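Beta-xylanase (PDB 7NWN) probably binds plant cell-wall polysaccharide through this family 9 carbohydrate-binding module, part of a multimodular hyperthermostable xylanase-glucuronoyl esterase. Local coordinates at residues 97-108 with 190-200. Numbering follows the deposited sequence.
With CA (calcium ion), chain S.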
ATOM      1  N   PHE A  97      -4.672   2.525  -2.201  1.00 37.29           N
ATOM      2  CA  PHE A  97      -6.072   2.634  -2.575  1.00 34.60           C
ATOM      3  C   PHE A  97      -6.709   1.255  -2.401  1.00 36.77           C
ATOM      4  O   PHE A  97      -6.087   0.266  -2.785  1.00 34.97           O
ATOM      5  CB  PHE A  97      -6.133   2.992  -4.063  1.00 38.27           C
ATOM      6  CG  PHE A  97      -5.370   4.229  -4.519  1.00 36.51           C
ATOM      7  CD1 PHE A  97      -3.987   4.204  -4.673  1.00 34.23           C
ATOM      8  CD2 PHE A  97      -6.055   5.402  -4.837  1.00 40.89           C
ATOM      9  CE1 PHE A  97      -3.303   5.309  -5.169  1.00 38.58           C
ATOM     10  CE2 PHE A  97      -5.383   6.518  -5.343  1.00 41.27           C
ATOM     11  CZ  PHE A  97      -4.007   6.464  -5.505  1.00 37.80           C
ATOM     12  N   LEU A  98      -7.936   1.210  -1.854  1.00 37.56           N
ATOM     13  CA  LEU A  98      -8.653  -0.052  -1.697  1.00 42.56           C
ATOM     14  C   LEU A  98     -10.140   0.122  -2.058  1.00 37.06           C
ATOM     15  O   LEU A  98     -10.793   1.068  -1.598  1.00 37.03           O
ATOM     16  CB  LEU A  98      -8.514  -0.526  -0.246  1.00 35.10           C
ATOM     17  CG  LEU A  98      -8.862  -2.002   0.007  1.00 38.93           C
ATOM     18  CD1 LEU A  98      -7.865  -2.938  -0.669  1.00 35.54           C
ATOM     19  CD2 LEU A  98      -8.942  -2.264   1.518  1.00 41.53           C
ATOM     20  N   ASP A  99     -10.647  -0.798  -2.892  1.00 40.63           N
ATOM     21  CA  ASP A  99     -12.080  -0.924  -3.171  1.00 40.76           C
ATOM     22  C   ASP A  99     -12.491  -2.243  -2.511  1.00 41.46           C
ATOM     23  O   ASP A  99     -12.301  -3.309  -3.108  1.00 41.82           O
ATOM     24  CB  ASP A  99     -12.304  -0.926  -4.689  1.00 40.09           C
ATOM     25  CG  ASP A  99     -13.711  -1.301  -5.223  1.00 43.35           C
ATOM     26  OD1 ASP A  99     -14.701  -1.357  -4.439  1.00 36.26           O
ATOM     27  OD2 ASP A  99     -13.775  -1.581  -6.437  1.00 41.43           O
ATOM     28  N   GLU A 100     -12.927  -2.125  -1.252  1.00 40.54           N
ATOM     29  CA  GLU A 100     -13.054  -3.269  -0.353  1.00 45.86           C
ATOM     30  C   GLU A 100     -14.196  -4.180  -0.812  1.00 50.58           C
ATOM     31  O   GLU A 100     -14.049  -5.394  -0.768  1.00 49.08           O
ATOM     32  CB  GLU A 100     -13.298  -2.791   1.082  1.00 43.34           C
ATOM     33  CG  GLU A 100     -13.099  -3.878   2.119  1.00 46.18           C
ATOM     34  CD  GLU A 100     -13.304  -3.446   3.561  1.00 46.09           C
ATOM     35  OE1 GLU A 100     -13.525  -2.253   3.819  1.00 48.73           O
ATOM     36  OE2 GLU A 100     -13.217  -4.306   4.426  1.00 55.81           O
ATOM     37  N   ASN A 101     -15.315  -3.599  -1.278  1.00 50.74           N
ATOM     38  CA  ASN A 101     -16.431  -4.427  -1.741  1.00 52.36           C
ATOM     39  C   ASN A 101     -16.235  -4.876  -3.185  1.00 52.68           C
ATOM     40  O   ASN A 101     -17.022  -5.661  -3.668  1.00 55.04           O
ATOM     41  CB  ASN A 101     -17.796  -3.741  -1.598  1.00 48.43           C
ATOM     42  CG  ASN A 101     -18.116  -3.313  -0.177  1.00 55.50           C
ATOM     43  OD1 ASN A 101     -17.639  -3.884   0.808  1.00 58.22           O
ATOM     44  ND2 ASN A 101     -18.904  -2.263  -0.044  1.00 65.24           N
ATOM     45  N   PHE A 102     -15.204  -4.391  -3.886  1.00 46.60           N
ATOM     46  CA  PHE A 102     -14.999  -4.718  -5.294  1.00 45.20           C
ATOM     47  C   PHE A 102     -16.182  -4.301  -6.191  1.00 50.01           C
ATOM     48  O   PHE A 102     -16.488  -4.987  -7.163  1.00 49.59           O
ATOM     49  CB  PHE A 102     -14.668  -6.196  -5.464  1.00 41.14           C
ATOM     50  CG  PHE A 102     -14.010  -6.543  -6.772  1.00 44.12           C
ATOM     51  CD1 PHE A 102     -12.940  -5.815  -7.259  1.00 47.43           C
ATOM     52  CD2 PHE A 102     -14.448  -7.629  -7.523  1.00 48.71           C
ATOM     53  CE1 PHE A 102     -12.335  -6.141  -8.470  1.00 47.79           C
ATOM     54  CE2 PHE A 102     -13.817  -7.975  -8.712  1.00 48.13           C
ATOM     55  CZ  PHE A 102     -12.767  -7.227  -9.195  1.00 51.77           C
ATOM     56  N   ASP A 103     -16.802  -3.148  -5.905  1.00 50.49           N
ATOM     57  CA  ASP A 103     -17.807  -2.513  -6.752  1.00 52.24           C
ATOM     58  C   ASP A 103     -17.246  -2.086  -8.103  1.00 55.22           C
ATOM     59  O   ASP A 103     -17.951  -2.164  -9.101  1.00 51.21           O
ATOM     60  CB  ASP A 103     -18.331  -1.219  -6.156  1.00 56.12           C
ATOM     61  CG  ASP A 103     -18.784  -1.407  -4.738  1.00 72.11           C
ATOM     62  OD1 ASP A 103     -19.691  -2.226  -4.526  1.00 83.86           O
ATOM     63  OD2 ASP A 103     -18.220  -0.747  -3.866  1.00 85.90           O
ATOM     64  N   ARG A 104     -15.995  -1.612  -8.132  0.50 49.85           N
ATOM     65  CA  ARG A 104     -15.418  -1.108  -9.373  0.50 47.65           C
ATOM     66  C   ARG A 104     -16.262   0.042  -9.939  0.50 42.21           C
ATOM     67  O   ARG A 104     -16.370   0.179 -11.146  0.50 49.85           O
ATOM     68  CB  ARG A 104     -15.370  -2.219 -10.429  0.50 47.52           C
ATOM     69  CG  ARG A 104     -14.237  -3.223 -10.285  0.50 47.85           C
ATOM     70  CD  ARG A 104     -14.641  -4.580 -10.851  0.50 46.41           C
ATOM     71  NE  ARG A 104     -15.842  -5.094 -10.185  0.50 54.41           N
ATOM     72  CZ  ARG A 104     -16.470  -6.223 -10.498  0.50 51.66           C
ATOM     73  NH1 ARG A 104     -16.019  -6.984 -11.478  0.50 49.54           N
ATOM     74  NH2 ARG A 104     -17.540  -6.590  -9.819  0.50 53.05           N
ATOM     75  N   ALA A 105     -16.876   0.856  -9.079  1.00 41.15           N
ATOM     76  CA  ALA A 105     -17.537   2.072  -9.515  1.00 45.22           C
ATOM     77  C   ALA A 105     -16.533   3.017 -10.218  1.00 52.78           C
ATOM     78  O   ALA A 105     -15.306   2.814 -10.198  1.00 52.05           O
ATOM     79  CB  ALA A 105     -18.171   2.714  -8.305  1.00 44.29           C
ATOM     80  N   ILE A 106     -17.057   4.045 -10.891  1.00 56.21           N
ATOM     81  CA  ILE A 106     -16.224   4.956 -11.665  1.00 51.35           C
ATOM     82  C   ILE A 106     -15.974   6.207 -10.827  1.00 45.60           C
ATOM     83  O   ILE A 106     -15.236   7.087 -11.234  1.00 47.80           O
ATOM     84  CB  ILE A 106     -16.834   5.267 -13.047  1.00 57.20           C
ATOM     85  CG1 ILE A 106     -18.247   5.858 -12.944  1.00 58.48           C
ATOM     86  CG2 ILE A 106     -16.764   4.052 -13.968  1.00 51.30           C
ATOM     87  CD1 ILE A 106     -18.554   6.846 -14.051  1.00 64.15           C
ATOM     88  N   SER A 107     -16.606   6.271  -9.656  1.00 44.89           N
ATOM     89  CA  SER A 107     -16.377   7.338  -8.708  1.00 48.97           C
ATOM     90  C   SER A 107     -16.433   6.734  -7.296  1.00 50.31           C
ATOM     91  O   SER A 107     -16.834   5.588  -7.141  1.00 48.47           O
ATOM     92  CB  SER A 107     -17.364   8.469  -8.957  1.00 52.32           C
ATOM     93  OG  SER A 107     -18.608   8.221  -8.311  1.00 55.20           O
ATOM     94  N   TYR A 108     -15.982   7.469  -6.270  1.00 47.80           N
ATOM     95  CA  TYR A 108     -15.648   6.855  -4.992  1.00 50.91           C
ATOM     96  C   TYR A 108     -16.937   6.530  -4.234  1.00 51.11           C
ATOM     97  O   TYR A 108     -17.745   7.420  -4.001  1.00 54.01           O
ATOM     98  CB  TYR A 108     -14.690   7.736  -4.160  1.00 44.68           C
ATOM     99  CG  TYR A 108     -13.219   7.416  -4.344  1.00 45.15           C
ATOM    100  CD1 TYR A 108     -12.625   7.508  -5.598  1.00 39.19           C
ATOM    101  CD2 TYR A 108     -12.403   7.001  -3.282  1.00 47.12           C
ATOM    102  CE1 TYR A 108     -11.289   7.155  -5.802  1.00 44.86           C
ATOM    103  CE2 TYR A 108     -11.057   6.676  -3.469  1.00 39.65           C
ATOM    104  CZ  TYR A 108     -10.485   6.794  -4.729  1.00 43.60           C
ATOM    105  OH  TYR A 108      -9.172   6.454  -4.964  1.00 40.92           O
ATOM    106  N   ALA A 190      -6.695   7.187 -10.519  1.00 43.34           N
ATOM    107  CA  ALA A 190      -7.044   6.335  -9.385  1.00 40.94           C
ATOM    108  C   ALA A 190      -7.579   7.151  -8.231  1.00 38.45           C
ATOM    109  O   ALA A 190      -8.391   6.647  -7.442  1.00 38.72           O
ATOM    110  CB  ALA A 190      -5.865   5.482  -8.927  1.00 43.04           C
ATOM    111  N   TRP A 191      -7.117   8.401  -8.108  1.00 37.25           N
ATOM    112  CA  TRP A 191      -7.638   9.206  -7.007  1.00 38.81           C
ATOM    113  C   TRP A 191      -9.127   9.543  -7.146  1.00 35.41           C
ATOM    114  O   TRP A 191      -9.730  10.028  -6.176  1.00 35.45           O
ATOM    115  CB  TRP A 191      -6.806  10.471  -6.808  1.00 42.41           C
ATOM    116  CG  TRP A 191      -6.947  11.477  -7.908  1.00 46.23           C
ATOM    117  CD1 TRP A 191      -6.331  11.472  -9.128  1.00 41.55           C
ATOM    118  CD2 TRP A 191      -7.787  12.652  -7.874  1.00 41.93           C
ATOM    119  NE1 TRP A 191      -6.741  12.559  -9.856  1.00 45.04           N
ATOM    120  CE2 TRP A 191      -7.604  13.321  -9.106  1.00 48.15           C
ATOM    121  CE3 TRP A 191      -8.651  13.210  -6.923  1.00 47.09           C
ATOM    122  CZ2 TRP A 191      -8.267  14.520  -9.406  1.00 50.52           C
ATOM    123  CZ3 TRP A 191      -9.303  14.393  -7.215  1.00 52.57           C
ATOM    124  CH2 TRP A 191      -9.124  15.031  -8.447  1.00 44.28           C
ATOM    125  N   GLN A 192      -9.690   9.305  -8.348  1.00 44.32           N
ATOM    126  CA  GLN A 192     -11.045   9.763  -8.691  1.00 50.83           C
ATOM    127  C   GLN A 192     -11.928   8.586  -9.086  1.00 44.11           C
ATOM    128  O   GLN A 192     -13.133   8.682  -8.963  1.00 46.89           O
ATOM    129  CB  GLN A 192     -11.053  10.674  -9.931  1.00 46.11           C
ATOM    130  CG  GLN A 192     -10.672  12.098  -9.626  1.00 60.46           C
ATOM    131  CD  GLN A 192     -10.948  13.048 -10.765  1.00 52.32           C
ATOM    132  OE1 GLN A 192     -11.825  13.882 -10.642  1.00 56.20           O
ATOM    133  NE2 GLN A 192     -10.248  12.908 -11.875  1.00 48.60           N
ATOM    134  N   ASN A 193     -11.312   7.500  -9.550  1.00 44.09           N
ATOM    135  CA  ASN A 193     -11.988   6.436 -10.260  1.00 46.44           C
ATOM    136  C   ASN A 193     -11.544   5.046  -9.756  1.00 40.97           C
ATOM    137  O   ASN A 193     -10.546   4.482 -10.204  1.00 40.15           O
ATOM    138  CB  ASN A 193     -11.748   6.615 -11.761  1.00 42.86           C
ATOM    139  CG  ASN A 193     -12.526   5.645 -12.625  1.00 48.14           C
ATOM    140  OD1 ASN A 193     -13.185   4.739 -12.132  1.00 50.40           O
ATOM    141  ND2 ASN A 193     -12.385   5.778 -13.928  1.00 40.41           N
ATOM    142  N   PRO A 194     -12.315   4.391  -8.855  1.00 41.23           N
ATOM    143  CA  PRO A 194     -11.941   3.062  -8.353  1.00 40.55           C
ATOM    144  C   PRO A 194     -11.836   1.949  -9.394  1.00 43.45           C
ATOM    145  O   PRO A 194     -11.086   0.988  -9.192  1.00 46.19           O
ATOM    146  CB  PRO A 194     -13.003   2.798  -7.295  1.00 43.49           C
ATOM    147  CG  PRO A 194     -13.405   4.181  -6.848  1.00 41.92           C
ATOM    148  CD  PRO A 194     -13.464   4.970  -8.150  1.00 41.82           C
ATOM    149  N   SER A 195     -12.508   2.124 -10.543  1.00 44.96           N
ATOM    150  CA  SER A 195     -12.511   1.116 -11.595  1.00 46.38           C
ATOM    151  C   SER A 195     -11.146   1.015 -12.242  1.00 43.56           C
ATOM    152  O   SER A 195     -10.873   0.075 -12.980  1.00 50.31           O
ATOM    153  CB  SER A 195     -13.607   1.400 -12.630  1.00 56.25           C
ATOM    154  OG  SER A 195     -13.250   2.426 -13.552  1.00 49.48           O
ATOM    155  N   LEU A 196     -10.273   1.984 -11.967  1.00 47.11           N
ATOM    156  CA  LEU A 196      -8.928   1.933 -12.518  1.00 47.33           C
ATOM    157  C   LEU A 196      -7.988   1.092 -11.644  1.00 46.71           C
ATOM    158  O   LEU A 196      -6.836   0.848 -12.051  1.00 44.26           O
ATOM    159  CB  LEU A 196      -8.398   3.375 -12.622  1.00 48.94           C
ATOM    160  CG  LEU A 196      -9.083   4.290 -13.635  1.00 48.85           C
ATOM    161  CD1 LEU A 196      -8.447   5.679 -13.645  1.00 41.51           C
ATOM    162  CD2 LEU A 196      -9.041   3.683 -15.026  1.00 47.66           C
ATOM    163  N   PHE A 197      -8.431   0.706 -10.420  1.00 46.56           N
ATOM    164  CA  PHE A 197      -7.569  -0.064  -9.515  1.00 39.96           C
ATOM    165  C   PHE A 197      -7.313  -1.426 -10.148  1.00 42.84           C
ATOM    166  O   PHE A 197      -8.134  -1.872 -10.939  1.00 44.37           O
ATOM    167  CB  PHE A 197      -8.268  -0.347  -8.184  1.00 40.25           C
ATOM    168  CG  PHE A 197      -8.584   0.871  -7.368  1.00 38.31           C
ATOM    169  CD1 PHE A 197      -8.151   2.127  -7.781  1.00 41.28           C
ATOM    170  CD2 PHE A 197      -9.273   0.760  -6.179  1.00 35.68           C
ATOM    171  CE1 PHE A 197      -8.439   3.254  -7.030  1.00 37.14           C
ATOM    172  CE2 PHE A 197      -9.539   1.886  -5.415  1.00 42.00           C
ATOM    173  CZ  PHE A 197      -9.138   3.134  -5.857  1.00 38.12           C
ATOM    174  N   GLY A 198      -6.208  -2.091  -9.797  1.00 38.38           N
ATOM    175  CA  GLY A 198      -6.032  -3.508 -10.077  1.00 36.59           C
ATOM    176  C   GLY A 198      -6.814  -4.358  -9.071  1.00 35.35           C
ATOM    177  O   GLY A 198      -7.686  -3.844  -8.352  1.00 41.84           O
ATOM    178  N   GLU A 199      -6.456  -5.650  -9.032  1.00 41.46           N
ATOM    179  CA  GLU A 199      -7.124  -6.613  -8.166  1.00 43.72           C
ATOM    180  C   GLU A 199      -6.115  -7.311  -7.261  1.00 42.92           C
ATOM    181  O   GLU A 199      -5.015  -7.680  -7.692  1.00 40.75           O
ATOM    182  CB  GLU A 199      -7.712  -7.742  -9.016  1.00 46.71           C
ATOM    183  CG  GLU A 199      -8.832  -7.243  -9.891  1.00 55.44           C
ATOM    184  CD  GLU A 199      -9.543  -8.305 -10.719  1.00 64.29           C
ATOM    185  OE1 GLU A 199      -9.157  -9.515 -10.661  1.00 53.20           O
ATOM    186  OE2 GLU A 199     -10.503  -7.917 -11.389  1.00 66.80           O
ATOM    187  N   ILE A 200      -6.562  -7.549  -6.023  1.00 41.28           N
ATOM    188  CA  ILE A 200      -5.895  -8.495  -5.160  1.00 40.23           C
ATOM    189  C   ILE A 200      -6.909  -9.593  -4.839  1.00 37.03           C
ATOM    190  O   ILE A 200      -8.076  -9.318  -4.567  1.00 42.06           O
ATOM    191  CB  ILE A 200      -5.374  -7.789  -3.877  1.00 38.01           C
ATOM    192  CG1 ILE A 200      -6.487  -7.099  -3.078  1.00 40.09           C
ATOM    193  CG2 ILE A 200      -4.256  -6.829  -4.273  1.00 35.88           C
ATOM    194  CD1 ILE A 200      -6.054  -6.471  -1.736  1.00 43.73           C
TER
HETATM  195 CA    CA S 318     -15.986   0.049  -3.433  0.60 51.82          CA
HETATM  196  O   HOH W   1     -11.816  -1.376  -7.982  1.00 38.18           O
HETATM  197  O   HOH W   2     -14.591  10.032  -6.957  1.00 46.61           O
HETATM  198  O   HOH W   3     -15.924   1.156  -5.683  1.00 54.89           O
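Tyr108 turns the edge of its ring to a run of backbone, and its hydroxyl gives a short hydrogen bond, OH to Ala190 O at 2.6 Å, the donor tilted 20° from the carbonyl plane. Pro194 covers one face of the same ring by a CH-pi contact, with CG 3.6 Å from Tyr108 CD1. Phe197 is held between unlike groups: Pro194 O over one face, and over the other Phe97 CB, 3.5 Å from Phe197 CZ, with the Tyr108 hydroxyl at its edge. Phe97 has CG anti to its carbonyl carbon (chi1 -55°), which carries its ring to Ala190, whose CB sits over one face. With an alanine in place of Tyr108, Ala190 O would probably lose this donor and a gap would open beside Pro194 and Phe197. Just before the 3-10 segment 194-196, Asn193 OD1 accepts from Ser195 N, closing an Asx turn, and also from Ser195 OG, both from one face of the amide; it lies 3.1 Å from Ile106 CA. On strand 198-200, Glu199 OE2 meets the edge of Phe102 at CZ, 3.2 Å away, the carboxylate nearly perpendicular to the ring; Glu199 OE1 forms a salt bridge with Arg22. Asp99 packs CB against Phe197; its OD1 binds calcium with Asp103, Asp111 and Asp112, while OD2 accepts from Arg104 N (2.8 Å): a calcium-binding loop following strand 93-99, on the beta-sandwich of a family 9 carbohydrate-binding module.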